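Local coordinates for protein methyltransferase (Pyrococcus horikoshii, PDB 1IXK) that probably transfers methyl groups from S-adenosyl-L-methionine to C5 of cytosines in RNA, possibly tRNA, as a member of the RsmB/NOP family, at residues 28-39 with 295-303; 225-233 with 257-267. One frame throughout, in Å; residues are numbered along the deposited sequence.

Contact 1 (28-39 with 295-303) joins regions near the two ends of the chain: a helix of the N-terminal region lies against the turn that follows strand 295-297 of the methyltransferase sheet. Contact 2 (225-233 with 257-267) falls wholly between those two segments in sequence and packs helix 215-235 beside helix 255-264. Their centres lie about 27 Å apart and their nearest atoms about 8 Å, so they do not touch. What they share is the large mixed sheet: strand 307-314 pairs with 295-297 and also runs beneath the helices of contact 2. One contact thus attaches the N-terminal region to the catalytic domain, while the other belongs to that domain's own helical layer.

Contact 1 of 2, residues 28-39 with 295-303; sequences WGERAIRIAEAM and RRLYPDVHE
Trp28 reaches Tyr298 through its indole N-H: NE1 donates to OH at 2.9 Å, the hydroxyl tilted 25° from the indole plane, while the edge at CZ2 meets Arg296 NH1 at 3.5 Å. Arg296 NE is paired with Glu255, giving its charge a partner besides the indole edge. After the turn at Gly29, Arg31 extends its chain, CG opposite the backbone N (chi1 -177°), and meets the Asp300 carboxylate in a two-pronged salt bridge: NE binds OD2 at 2.9 Å and NH2 binds OD1 at 3.0 Å, both on syn lone pairs and near the guanidinium plane. Its CZ lies over one face of the Tyr298 ring, 4.3 Å from the centroid, a cation-pi contact, and NH2 pairs with Glu276. A leucine here would probably leave Asp300 and Glu276 without their cationic mate and the tyrosine face without its charge. Helix 31-38 of the N-terminal region is thereby fastened to the turn after strand 295-297 of the Rossmann-like methyltransferase domain. Arg34 NE holds a water that also binds OD2, so Asp300, a short acid close to the helix, serves both arginines. Branched Ile35 spreads over three residues: CD1 on Tyr298, CG2 on Pro299 CG at 3.8 Å, CG1 on Asp300. Ala38 is small enough to let Asp300 CA approach its CB to 3.6 Å, and selenomethionine Met39 rests SE against Pro299 CG.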
# COMPACT_ATOMS: atom_id res chain seq x y z
N TRP A 28 16.69 11.65 8.18
CA TRP A 28 16.02 12.88 7.79
C TRP A 28 16.45 14.16 8.52
O TRP A 28 15.90 15.23 8.26
CB TRP A 28 14.51 12.70 7.93
CG TRP A 28 13.98 11.55 7.10
CD1 TRP A 28 13.87 11.51 5.74
CD2 TRP A 28 13.54 10.27 7.58
NE1 TRP A 28 13.40 10.28 5.34
CE2 TRP A 28 13.19 9.50 6.45
CE3 TRP A 28 13.41 9.70 8.86
CZ2 TRP A 28 12.72 8.19 6.56
CZ3 TRP A 28 12.95 8.40 8.96
CH2 TRP A 28 12.61 7.65 7.82
N GLY A 29 17.42 14.05 9.42
CA GLY A 29 17.86 15.24 10.14
C GLY A 29 16.74 15.85 10.96
O GLY A 29 15.91 15.13 11.52
N GLU A 30 16.70 17.18 11.02
CA GLU A 30 15.66 17.88 11.79
C GLU A 30 14.23 17.54 11.36
O GLU A 30 13.30 17.67 12.15
CB GLU A 30 15.87 19.40 11.72
CG GLU A 30 15.98 19.98 10.32
CD GLU A 30 17.39 19.92 9.76
OE1 GLU A 30 17.94 18.81 9.59
OE2 GLU A 30 17.96 21.00 9.48
N ARG A 31 14.06 17.11 10.11
CA ARG A 31 12.73 16.75 9.63
C ARG A 31 12.20 15.55 10.41
O ARG A 31 10.99 15.30 10.47
CB ARG A 31 12.77 16.43 8.13
CG ARG A 31 11.40 16.10 7.54
CD ARG A 31 11.50 15.64 6.09
NE ARG A 31 10.19 15.32 5.54
CZ ARG A 31 9.98 14.91 4.29
NH1 ARG A 31 10.99 14.77 3.46
NH2 ARG A 31 8.74 14.65 3.88
N ALA A 32 13.11 14.80 11.02
CA ALA A 32 12.74 13.62 11.80
C ALA A 32 11.63 13.93 12.79
O ALA A 32 10.65 13.19 12.90
CB ALA A 32 13.97 13.08 12.53
N ILE A 33 11.76 15.04 13.52
CA ILE A 33 10.76 15.42 14.51
C ILE A 33 9.42 15.74 13.84
O ILE A 33 8.36 15.37 14.36
CB ILE A 33 11.23 16.65 15.34
CG1 ILE A 33 10.16 17.03 16.37
CG2 ILE A 33 11.52 17.82 14.43
CD1 ILE A 33 9.89 15.95 17.39
N ARG A 34 9.46 16.42 12.70
CA ARG A 34 8.23 16.78 11.99
C ARG A 34 7.48 15.55 11.49
O ARG A 34 6.25 15.53 11.47
CB ARG A 34 8.56 17.73 10.83
CG ARG A 34 9.25 19.02 11.29
CD ARG A 34 9.08 20.16 10.28
NE ARG A 34 9.86 19.98 9.06
CZ ARG A 34 11.18 20.04 8.99
NH1 ARG A 34 11.90 20.28 10.08
NH2 ARG A 34 11.80 19.88 7.83
N ILE A 35 8.22 14.53 11.08
CA ILE A 35 7.60 13.29 10.59
C ILE A 35 6.98 12.54 11.77
O ILE A 35 5.83 12.10 11.70
CB ILE A 35 8.65 12.39 9.91
CG1 ILE A 35 9.08 13.02 8.57
CG2 ILE A 35 8.09 10.98 9.71
CD1 ILE A 35 10.32 12.40 7.97
N ALA A 36 7.74 12.41 12.85
CA ALA A 36 7.28 11.71 14.04
C ALA A 36 6.01 12.33 14.63
O ALA A 36 5.05 11.63 14.94
CB ALA A 36 8.38 11.68 15.10
N GLU A 37 6.00 13.65 14.78
CA GLU A 37 4.84 14.33 15.33
C GLU A 37 3.64 14.29 14.39
O GLU A 37 2.51 14.10 14.83
CB GLU A 37 5.16 15.79 15.66
CG GLU A 37 6.25 15.97 16.70
CD GLU A 37 6.42 17.41 17.10
OE1 GLU A 37 6.44 18.28 16.19
OE2 GLU A 37 6.54 17.69 18.31
N ALA A 38 3.88 14.47 13.10
CA ALA A 38 2.78 14.45 12.13
C ALA A 38 2.11 13.09 12.15
O ALA A 38 0.92 12.97 11.87
CB ALA A 38 3.30 14.75 10.73
N MSE A 39 2.88 12.06 12.50
CA MSE A 39 2.38 10.70 12.53
C MSE A 39 1.48 10.37 13.73
O MSE A 39 0.79 9.35 13.73
CB MSE A 39 3.57 9.73 12.47
CG MSE A 39 3.27 8.44 11.73
SE MSE A 39 4.68 7.74 10.84
CE MSE A 39 5.94 7.70 12.09
N ARG A 295 9.20 5.24 -4.59
CA ARG A 295 8.68 6.44 -3.93
C ARG A 295 8.34 6.23 -2.46
O ARG A 295 8.14 5.11 -2.01
CB ARG A 295 7.41 6.92 -4.64
CG ARG A 295 7.45 6.85 -6.15
CD ARG A 295 8.62 7.63 -6.71
NE ARG A 295 8.49 9.07 -6.51
CZ ARG A 295 9.43 9.95 -6.84
NH1 ARG A 295 10.56 9.53 -7.38
NH2 ARG A 295 9.24 11.24 -6.62
N ARG A 296 8.27 7.33 -1.74
CA ARG A 296 7.91 7.33 -0.33
C ARG A 296 6.90 8.44 -0.06
O ARG A 296 6.99 9.53 -0.63
CB ARG A 296 9.13 7.58 0.56
CG ARG A 296 9.94 6.34 0.91
CD ARG A 296 11.14 6.74 1.76
NE ARG A 296 11.91 5.58 2.22
CZ ARG A 296 11.94 5.16 3.48
NH1 ARG A 296 11.24 5.80 4.41
NH2 ARG A 296 12.69 4.12 3.81
N LEU A 297 5.94 8.15 0.82
CA LEU A 297 4.94 9.12 1.22
C LEU A 297 5.25 9.37 2.69
O LEU A 297 5.51 8.43 3.44
CB LEU A 297 3.52 8.57 1.07
CG LEU A 297 3.02 8.32 -0.35
CD1 LEU A 297 1.60 7.77 -0.29
CD2 LEU A 297 3.05 9.62 -1.16
N TYR A 298 5.23 10.63 3.09
CA TYR A 298 5.53 11.01 4.47
C TYR A 298 4.33 11.67 5.13
O TYR A 298 3.63 12.48 4.51
CB TYR A 298 6.72 11.97 4.49
CG TYR A 298 8.03 11.32 4.10
CD1 TYR A 298 8.70 10.48 4.99
CD2 TYR A 298 8.61 11.56 2.85
CE1 TYR A 298 9.91 9.89 4.65
CE2 TYR A 298 9.82 10.97 2.50
CZ TYR A 298 10.47 10.15 3.41
OH TYR A 298 11.68 9.58 3.09
N PRO A 299 4.08 11.34 6.40
CA PRO A 299 2.94 11.91 7.13
C PRO A 299 3.00 13.42 7.32
O PRO A 299 1.99 14.05 7.58
CB PRO A 299 2.97 11.15 8.45
CG PRO A 299 4.42 10.87 8.64
CD PRO A 299 4.85 10.44 7.26
N ASP A 300 4.19 14.01 7.19
CA ASP A 300 4.32 15.45 7.37
C ASP A 300 3.99 16.26 6.12
O ASP A 300 3.83 17.47 6.19
CB ASP A 300 5.72 15.80 7.88
CG ASP A 300 6.82 15.54 6.87
OD1 ASP A 300 6.67 14.61 6.04
OD2 ASP A 300 7.85 16.25 6.91
N VAL A 301 3.87 15.59 4.97
CA VAL A 301 3.54 16.30 3.74
C VAL A 301 2.38 15.68 2.96
O VAL A 301 1.65 16.39 2.27
CB VAL A 301 4.77 16.41 2.80
CG1 VAL A 301 5.90 17.16 3.49
CG2 VAL A 301 5.24 15.04 2.38
N HIS A 302 2.19 14.37 3.07
CA HIS A 302 1.14 13.71 2.31
C HIS A 302 -0.11 13.32 3.10
O HIS A 302 -1.05 12.76 2.52
CB HIS A 302 1.69 12.46 1.62
CG HIS A 302 2.89 12.73 0.76
ND1 HIS A 302 4.17 12.48 1.18
CD2 HIS A 302 2.99 13.25 -0.49
CE1 HIS A 302 5.02 12.82 0.22
NE2 HIS A 302 4.33 13.30 -0.80
N GLU A 303 -0.12 13.60 4.39
CA GLU A 303 -1.27 13.27 5.23
C GLU A 303 -1.64 11.79 5.15
O GLU A 303 -2.82 11.44 5.10
CB GLU A 303 -2.48 14.12 4.83
CG GLU A 303 -2.27 15.62 4.99
CD GLU A 303 -3.55 16.42 4.81
OE1 GLU A 303 -3.49 17.66 4.93
OE2 GLU A 303 -4.61 15.81 4.56
O HOH W 1 8.19 18.87 7.01

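Contact 2 of 2, residues 225-233 with 257-267; sequences QMRLLEKGL and VIQWALDNFDV
Helices 225-233 and 257-264 run in roughly the same direction, their axes 10.5 Å apart at closest approach and crossing at -39°, with Met226 next to Val257 at one end and Leu233 next to Phe265 at the other. Between the helices the side chains meet almost entirely through apolar groups. Selenomethionine Met226 bends at chi3 (68°), which brings its methyl CE over the Trp260 indole, 3.6 Å from the five-membered ring centroid and nearly on the ring normal. SE stands farther off above the six-membered ring in a Met-aromatic contact. A flexible, polarisable chain suits such a broad flat partner, whose opposite face has Asn264 CB near its rim. Toward the sheet, Leu229 CD2 touches both Val257 CG1 and Ala261 CB, side by side on helix 257-264, at 3.8 Å and 3.7 Å; the short alanine gives the leucine branch its place.

Both helices cover the same side of the central sheet of a class I methyltransferase fold: Leu229 also rests on Leu242 and Ile312, and Val257 on Tyr244. In chain order, helix 215-235 leads into strand 240-246, and helix 255-264 follows that strand.

Farther along, Glu230 sends its extended chain past the edge of the Phe265 ring, CG lying 3.6 Å from CZ, so that its aliphatic part packs while its carboxylate continues beyond. There OE2 accepts from a water, which in turn accepts from Asn264 ND2, giving the acid a polar partner at the margin of an otherwise apolar seam. Leu233 CD1 sits over one face of Phe265, 4.0 Å from the centroid, as a CH-pi contact. Its other branch, CD2, meets Val267 CG1 at 4.0 Å, where the chain enters strand 267-270.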
# COMPACT_ATOMS: atom_id res chain seq x y z
N GLN A 225 9.52 -10.19 3.96
CA GLN A 225 9.33 -9.40 2.74
C GLN A 225 10.18 -9.98 1.61
O GLN A 225 9.72 -10.11 0.48
CB GLN A 225 9.73 -7.94 2.98
CG GLN A 225 8.75 -7.14 3.82
CD GLN A 225 7.37 -7.08 3.19
OE1 GLN A 225 6.63 -8.07 3.20
NE2 GLN A 225 7.02 -5.92 2.65
N MSE A 226 11.42 -10.31 1.93
CA MSE A 226 12.33 -10.89 0.95
C MSE A 226 11.75 -12.21 0.44
O MSE A 226 11.73 -12.47 -0.76
CB MSE A 226 13.72 -11.13 1.58
CG MSE A 226 14.53 -9.85 1.86
SE MSE A 226 16.06 -10.14 2.79
CE MSE A 226 17.04 -11.04 1.62
N ARG A 227 11.27 -13.05 1.36
CA ARG A 227 10.69 -14.33 0.97
C ARG A 227 9.50 -14.15 0.05
O ARG A 227 9.37 -14.84 -0.96
CB ARG A 227 10.23 -15.12 2.20
CG ARG A 227 11.33 -15.69 3.07
CD ARG A 227 10.74 -16.37 4.30
NE ARG A 227 11.77 -16.87 5.20
CZ ARG A 227 12.56 -17.91 4.94
NH1 ARG A 227 12.42 -18.59 3.81
NH2 ARG A 227 13.48 -18.27 5.82
N LEU A 228 8.62 -13.23 0.42
CA LEU A 228 7.42 -12.96 -0.37
C LEU A 228 7.78 -12.41 -1.75
O LEU A 228 7.22 -12.85 -2.76
CB LEU A 228 6.52 -11.96 0.37
CG LEU A 228 5.85 -12.51 1.63
CD1 LEU A 228 5.26 -11.37 2.46
CD2 LEU A 228 4.78 -13.50 1.23
N LEU A 229 8.71 -11.47 -1.80
CA LEU A 229 9.12 -10.88 -3.06
C LEU A 229 9.73 -11.93 -3.99
O LEU A 229 9.47 -11.92 -5.20
CB LEU A 229 10.10 -9.74 -2.81
CG LEU A 229 10.60 -8.97 -4.04
CD1 LEU A 229 9.41 -8.43 -4.84
CD2 LEU A 229 11.50 -7.85 -3.58
N GLU A 230 10.53 -12.83 -3.44
CA GLU A 230 11.14 -13.88 -4.26
C GLU A 230 10.07 -14.83 -4.81
O GLU A 230 10.11 -15.19 -5.98
CB GLU A 230 12.18 -14.66 -3.45
CG GLU A 230 12.73 -15.87 -4.18
CD GLU A 230 14.07 -16.34 -3.63
OE1 GLU A 230 14.28 -16.23 -2.41
OE2 GLU A 230 14.90 -16.83 -4.42
N LYS A 231 9.11 -15.23 -3.97
CA LYS A 231 8.05 -16.12 -4.44
C LYS A 231 7.20 -15.44 -5.52
O LYS A 231 6.78 -16.07 -6.49
CB LYS A 231 7.14 -16.56 -3.28
CG LYS A 231 7.82 -17.42 -2.22
CD LYS A 231 8.47 -18.67 -2.82
CE LYS A 231 7.47 -19.52 -3.58
NZ LYS A 231 8.10 -20.72 -4.21
N GLY A 232 6.96 -14.14 -5.34
CA GLY A 232 6.17 -13.40 -6.31
C GLY A 232 6.86 -13.29 -7.66
O GLY A 232 6.26 -13.55 -8.71
N LEU A 233 8.14 -12.92 -7.64
CA LEU A 233 8.89 -12.80 -8.88
C LEU A 233 8.99 -14.15 -9.58
O LEU A 233 9.00 -14.23 -10.82
CB LEU A 233 10.28 -12.23 -8.59
CG LEU A 233 10.28 -10.77 -8.14
CD1 LEU A 233 11.70 -10.33 -7.77
CD2 LEU A 233 9.72 -9.88 -9.24
N VAL A 257 15.43 -4.05 0.62
CA VAL A 257 14.80 -5.20 -0.00
C VAL A 257 14.80 -5.02 -1.51
O VAL A 257 15.07 -5.97 -2.26
CB VAL A 257 13.35 -5.37 0.48
CG1 VAL A 257 12.68 -6.53 -0.26
CG2 VAL A 257 13.33 -5.62 1.98
N ILE A 258 14.51 -3.81 -1.97
CA ILE A 258 14.50 -3.52 -3.40
C ILE A 258 15.91 -3.64 -3.99
O ILE A 258 16.07 -4.19 -5.08
CB ILE A 258 13.91 -2.11 -3.68
CG1 ILE A 258 12.47 -2.05 -3.16
CG2 ILE A 258 13.91 -1.82 -5.18
CD1 ILE A 258 11.61 -3.17 -3.66
N GLN A 259 16.91 -3.13 -3.29
CA GLN A 259 18.28 -3.24 -3.78
C GLN A 259 18.65 -4.73 -3.89
O GLN A 259 19.28 -5.16 -4.86
CB GLN A 259 19.27 -2.55 -2.85
CG GLN A 259 20.71 -2.63 -3.36
CD GLN A 259 20.91 -1.84 -4.64
OE1 GLN A 259 20.82 -0.62 -4.64
NE2 GLN A 259 21.17 -2.53 -5.74
N TRP A 260 18.25 -5.50 -2.89
CA TRP A 260 18.53 -6.92 -2.89
C TRP A 260 17.89 -7.57 -4.11
O TRP A 260 18.50 -8.39 -4.79
CB TRP A 260 18.00 -7.58 -1.62
CG TRP A 260 18.06 -9.08 -1.68
CD1 TRP A 260 19.19 -9.85 -1.67
CD2 TRP A 260 16.96 -9.97 -1.79
NE1 TRP A 260 18.85 -11.18 -1.78
CE2 TRP A 260 17.49 -11.28 -1.86
CE3 TRP A 260 15.57 -9.80 -1.85
CZ2 TRP A 260 16.67 -12.41 -1.97
CZ3 TRP A 260 14.76 -10.92 -1.97
CH2 TRP A 260 15.32 -12.21 -2.03
N ALA A 261 16.65 -7.19 -4.41
CA ALA A 261 15.94 -7.76 -5.56
C ALA A 261 16.65 -7.41 -6.86
O ALA A 261 16.78 -8.26 -7.75
CB ALA A 261 14.51 -7.25 -5.59
N LEU A 262 17.11 -6.17 -6.98
CA LEU A 262 17.81 -5.73 -8.19
C LEU A 262 19.11 -6.51 -8.35
O LEU A 262 19.51 -6.83 -9.46
CB LEU A 262 18.11 -4.23 -8.12
CG LEU A 262 16.93 -3.25 -8.19
CD1 LEU A 262 17.42 -1.85 -7.83
CD2 LEU A 262 16.32 -3.28 -9.58
N ASP A 263 19.77 -6.82 -7.23
CA ASP A 263 21.04 -7.57 -7.26
C ASP A 263 20.83 -9.06 -7.44
O ASP A 263 21.65 -9.76 -8.03
CB ASP A 263 21.83 -7.40 -5.96
CG ASP A 263 22.22 -5.97 -5.67
OD1 ASP A 263 22.21 -5.14 -6.59
OD2 ASP A 263 22.56 -5.70 -4.49
N ASN A 264 19.72 -9.55 -6.90
CA ASN A 264 19.44 -10.98 -6.93
C ASN A 264 18.62 -11.53 -8.09
O ASN A 264 18.77 -12.69 -8.46
CB ASN A 264 18.77 -11.36 -5.60
CG ASN A 264 18.93 -12.81 -5.28
OD1 ASN A 264 20.04 -13.29 -5.06
ND2 ASN A 264 17.81 -13.54 -5.25
N PHE A 265 17.75 -10.71 -8.68
CA PHE A 265 16.92 -11.19 -9.79
C PHE A 265 17.08 -10.37 -11.07
O PHE A 265 17.69 -9.31 -11.07
CB PHE A 265 15.45 -11.19 -9.39
CG PHE A 265 15.17 -11.89 -8.08
CD1 PHE A 265 15.08 -11.17 -6.90
CD2 PHE A 265 15.00 -13.26 -8.05
CE1 PHE A 265 14.82 -11.81 -5.69
CE2 PHE A 265 14.74 -13.92 -6.85
CZ PHE A 265 14.65 -13.19 -5.67
N ASP A 266 16.50 -10.88 -12.15
CA ASP A 266 16.56 -10.20 -13.44
C ASP A 266 15.35 -9.27 -13.54
O ASP A 266 14.37 -9.56 -14.24
CB ASP A 266 16.54 -11.24 -14.56
CG ASP A 266 17.71 -12.20 -14.46
OD1 ASP A 266 18.86 -11.74 -14.61
OD2 ASP A 266 17.48 -13.41 -14.23
N VAL A 267 15.43 -8.15 -12.83
CA VAL A 267 14.36 -7.16 -12.80
C VAL A 267 14.90 -5.74 -12.93
O VAL A 267 16.10 -5.50 -12.78
CB VAL A 267 13.57 -7.24 -11.47
CG1 VAL A 267 12.98 -8.63 -11.29
CG2 VAL A 267 14.48 -6.88 -10.30
O HOH W 2 17.28 -16.26 -4.54